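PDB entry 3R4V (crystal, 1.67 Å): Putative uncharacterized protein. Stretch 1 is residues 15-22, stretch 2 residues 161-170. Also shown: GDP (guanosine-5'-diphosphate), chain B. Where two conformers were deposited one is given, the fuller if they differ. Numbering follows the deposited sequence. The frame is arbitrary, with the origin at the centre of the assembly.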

# COMPACT_ATOMS: atom_id res chain seq x y z
N MET A 15 -9.64 -1.87 5.61
CA MET A 15 -10.71 -2.67 6.20
C MET A 15 -11.54 -3.32 5.11
O MET A 15 -11.91 -4.49 5.20
CB MET A 15 -11.60 -1.80 7.09
CG MET A 15 -10.92 -1.20 8.31
SD MET A 15 -10.56 -2.39 9.62
CE MET A 15 -12.20 -2.96 10.02
N ASN A 16 -11.83 -2.54 4.07
CA ASN A 16 -12.66 -3.02 2.97
C ASN A 16 -11.96 -4.15 2.21
O ASN A 16 -12.57 -5.15 1.88
CB ASN A 16 -13.05 -1.88 2.03
CG ASN A 16 -13.95 -0.84 2.69
OD1 ASN A 16 -14.50 -1.04 3.78
ND2 ASN A 16 -14.14 0.28 2.00
N VAL A 17 -10.66 -3.99 1.94
CA VAL A 17 -9.92 -5.05 1.26
C VAL A 17 -9.83 -6.30 2.14
O VAL A 17 -9.96 -7.42 1.64
CB VAL A 17 -8.50 -4.60 0.85
CG1 VAL A 17 -7.71 -5.77 0.28
CG2 VAL A 17 -8.61 -3.49 -0.19
N ALA A 18 -9.64 -6.11 3.44
CA ALA A 18 -9.60 -7.23 4.38
C ALA A 18 -10.83 -8.16 4.30
O ALA A 18 -10.71 -9.38 4.45
CB ALA A 18 -9.40 -6.73 5.80
N THR A 19 -12.01 -7.59 4.07
CA THR A 19 -13.23 -8.40 4.04
C THR A 19 -13.12 -9.52 2.99
O THR A 19 -13.80 -10.54 3.08
CB THR A 19 -14.50 -7.56 3.77
OG1 THR A 19 -14.47 -7.05 2.43
CG2 THR A 19 -14.61 -6.40 4.76
N LYS A 20 -12.26 -9.32 2.01
CA LYS A 20 -12.14 -10.27 0.92
C LYS A 20 -11.11 -11.34 1.24
O LYS A 20 -10.95 -12.31 0.49
CB LYS A 20 -11.80 -9.53 -0.38
CG LYS A 20 -12.84 -8.48 -0.70
CD LYS A 20 -12.59 -7.80 -2.02
CE LYS A 20 -13.78 -6.93 -2.39
NZ LYS A 20 -15.05 -7.72 -2.34
N LEU A 21 -10.43 -11.16 2.36
CA LEU A 21 -9.36 -12.06 2.76
C LEU A 21 -9.58 -12.69 4.14
O LEU A 21 -8.64 -13.19 4.76
CB LEU A 21 -8.02 -11.31 2.74
CG LEU A 21 -7.63 -10.76 1.36
CD1 LEU A 21 -6.53 -9.69 1.44
CD2 LEU A 21 -7.20 -11.91 0.45
N VAL A 22 -10.83 -12.70 4.61
CA VAL A 22 -11.12 -13.20 5.95
C VAL A 22 -10.81 -14.69 6.10
O VAL A 22 -10.63 -15.18 7.21
CB VAL A 22 -12.58 -12.92 6.38
CG1 VAL A 22 -12.79 -11.42 6.59
CG2 VAL A 22 -13.57 -13.48 5.36
PB GDP B . -9.12 6.45 5.95
O1B GDP B . -10.06 5.57 6.74
O2B GDP B . -7.80 5.74 5.85
O3B GDP B . -8.99 7.81 6.61
O3A GDP B . -9.73 6.71 4.49
PA GDP B . -10.36 5.61 3.50
O1A GDP B . -11.66 5.03 4.01
O2A GDP B . -9.35 4.55 3.19
O5' GDP B . -10.65 6.53 2.25
C5' GDP B . -9.62 7.31 1.63
C4' GDP B . -9.95 7.54 0.15
O4' GDP B . -9.79 6.31 -0.57
C3' GDP B . -11.39 7.96 -0.09
O3' GDP B . -11.50 9.38 -0.11
C2' GDP B . -11.70 7.37 -1.45
O2' GDP B . -11.20 8.23 -2.48
C1' GDP B . -10.85 6.12 -1.52
N9 GDP B . -11.56 4.92 -1.04
C8 GDP B . -12.42 4.82 0.01
N7 GDP B . -12.83 3.54 0.17
C5 GDP B . -12.22 2.78 -0.76
C6 GDP B . -12.19 1.35 -1.15
O6 GDP B . -12.87 0.51 -0.53
N1 GDP B . -11.41 1.00 -2.19
C2 GDP B . -10.66 1.89 -2.87
N2 GDP B . -9.88 1.48 -3.90
N3 GDP B . -10.64 3.21 -2.57
C4 GDP B . -11.38 3.70 -1.54
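Stretch 2 (161-170) YESINDEIAE

Stretch 2 is helical from Tyr161 through Glu170, its backbone held by i to i+4 bonds such as Asn165 N to Tyr161 O at 2.8 Å and Ala169 N to Asn165 O at 2.9 Å. Stretch 1 is already helical at Met15, and Thr19 N still bonds to Met15 O at 3.3 Å; farther along, Lys20 N bonds to Val17 O at 3.0 Å and Leu21 N to Ala18 O at 2.8 Å. The two run in the same general sense: Asn16 and Val17 meet Asn165, and Leu21 meets Ala169. The backbones come nearest at Val17 and Asn165, whose CA atoms are 5.5 Å apart. Together the stretches bury 401 Å².

The spacing of stretch 2 is the first rule. Asn165 and Ala169, one helical turn apart, both point CA-to-CB toward stretch 1. At Ala169 a lone methyl faces the partner, and Lys20 CB lies 3.9 Å from Ala169 CB. Leu21, m at chi1 and t at chi2, brings CD2 to 4.2 Å from that same Ala169 CB. Val17, t at chi1, points sideways yet makes close contact, with CG1 4.0 Å from Ile168 CG2 and CG2 3.8 Å from Asn165 OD1.

Asn165 carries the polar rule. With chi1 at -73° and chi2 at -3°, its amide presents both ends to the guanine: OD1 accepts from GDP N1 at 2.7 Å, while ND2 donates to GDP O6 at 2.9 Å. This pairing fixes which end of the amide is which. Asn16, also m at chi1, donates from ND2 to the same O6 at 2.8 Å in a nearly straight bond, so one carbonyl oxygen ties the two stretches together through the ligand. Asn16 CB packs 3.5 Å from Asn165 ND2. Tyr161, m at chi1, lays one face of its ring over the base at GDP C4 and makes no contact with stretch 1.

Lys20 is the long arm. It leaves m, extends through t at chi2 and chi3, then turns m at chi4, carrying its CE to 3.9 Å from Asn165 CB and its ammonium to the acids. NZ donates to Glu162 OE2 at 2.8 Å in a salt bridge. Glu162 points away at CA-to-CB, but its t, p conformation brings the carboxylate back. Asp166 likewise starts away and ends nearer, forming a second salt bridge from OD1 to Lys20 NZ at 3.0 Å, although that oxygen is modelled too tightly to be placed with confidence. Glu162 and Asp166 are one turn apart, a spacing that lets one lysine serve both.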

# COMPACT_ATOMS: atom_id res chain seq x y z
N TYR A 161 -14.95 1.02 -6.53
CA TYR A 161 -14.01 0.66 -5.48
C TYR A 161 -14.06 -0.85 -5.26
O TYR A 161 -13.07 -1.48 -4.88
CB TYR A 161 -14.33 1.41 -4.19
CG TYR A 161 -14.08 2.91 -4.28
CD1 TYR A 161 -13.39 3.45 -5.35
CD2 TYR A 161 -14.54 3.77 -3.28
CE1 TYR A 161 -13.16 4.82 -5.43
CE2 TYR A 161 -14.31 5.14 -3.36
CZ TYR A 161 -13.62 5.66 -4.44
OH TYR A 161 -13.40 7.02 -4.52
N GLU A 162 -15.23 -1.44 -5.50
CA GLU A 162 -15.40 -2.88 -5.40
C GLU A 162 -14.46 -3.60 -6.36
O GLU A 162 -13.77 -4.56 -5.99
CB GLU A 162 -16.84 -3.26 -5.72
CG GLU A 162 -17.10 -4.75 -5.63
CD GLU A 162 -17.00 -5.27 -4.21
OE1 GLU A 162 -17.06 -4.44 -3.27
OE2 GLU A 162 -16.86 -6.49 -4.03
N SER A 163 -14.44 -3.14 -7.61
CA SER A 163 -13.56 -3.72 -8.62
C SER A 163 -12.09 -3.58 -8.24
O SER A 163 -11.31 -4.54 -8.31
CB SER A 163 -13.83 -3.05 -9.98
OG SER A 163 -12.87 -3.45 -10.95
N ILE A 164 -11.71 -2.38 -7.81
CA ILE A 164 -10.33 -2.14 -7.44
C ILE A 164 -9.94 -3.01 -6.25
O ILE A 164 -8.85 -3.60 -6.24
CB ILE A 164 -10.09 -0.64 -7.15
CG1 ILE A 164 -10.22 0.16 -8.45
CG2 ILE A 164 -8.72 -0.41 -6.51
CD1 ILE A 164 -10.87 1.51 -8.28
N ASN A 165 -10.83 -3.12 -5.27
CA ASN A 165 -10.55 -3.91 -4.08
C ASN A 165 -10.37 -5.39 -4.44
O ASN A 165 -9.50 -6.07 -3.89
CB ASN A 165 -11.66 -3.76 -3.04
CG ASN A 165 -11.65 -2.41 -2.35
OD1 ASN A 165 -10.78 -1.58 -2.60
ND2 ASN A 165 -12.63 -2.18 -1.48
N ASP A 166 -11.21 -5.87 -5.35
CA ASP A 166 -11.10 -7.25 -5.83
C ASP A 166 -9.73 -7.51 -6.45
O ASP A 166 -9.10 -8.54 -6.19
CB ASP A 166 -12.21 -7.59 -6.83
CG ASP A 166 -13.55 -7.89 -6.16
OD1 ASP A 166 -13.56 -8.18 -4.95
OD2 ASP A 166 -14.59 -7.85 -6.85
N GLU A 167 -9.26 -6.57 -7.27
CA GLU A 167 -7.96 -6.72 -7.92
C GLU A 167 -6.86 -6.76 -6.87
O GLU A 167 -5.91 -7.53 -6.97
CB GLU A 167 -7.70 -5.56 -8.88
CG GLU A 167 -6.22 -5.37 -9.18
CD GLU A 167 -5.95 -4.14 -10.03
OE1 GLU A 167 -4.86 -3.54 -9.88
OE2 GLU A 167 -6.81 -3.79 -10.86
N ILE A 168 -6.98 -5.93 -5.85
CA ILE A 168 -5.94 -5.88 -4.84
C ILE A 168 -5.90 -7.19 -4.07
O ILE A 168 -4.85 -7.75 -3.84
CB ILE A 168 -6.12 -4.69 -3.88
CG1 ILE A 168 -5.85 -3.38 -4.62
CG2 ILE A 168 -5.17 -4.82 -2.69
CD1 ILE A 168 -6.14 -2.11 -3.81
N ALA A 169 -7.06 -7.69 -3.67
CA ALA A 169 -7.10 -8.95 -2.93
C ALA A 169 -6.48 -10.09 -3.75
O ALA A 169 -5.79 -10.94 -3.20
CB ALA A 169 -8.52 -9.30 -2.52
N GLU A 170 -6.73 -10.10 -5.05
CA GLU A 170 -6.18 -11.18 -5.89
C GLU A 170 -4.66 -11.08 -6.00
O GLU A 170 -3.97 -12.10 -6.09
CB GLU A 170 -6.84 -11.20 -7.27
CG GLU A 170 -8.24 -11.80 -7.26
CD GLU A 170 -8.26 -13.28 -6.90
OE1 GLU A 170 -7.30 -13.99 -7.26
OE2 GLU A 170 -9.22 -13.72 -6.25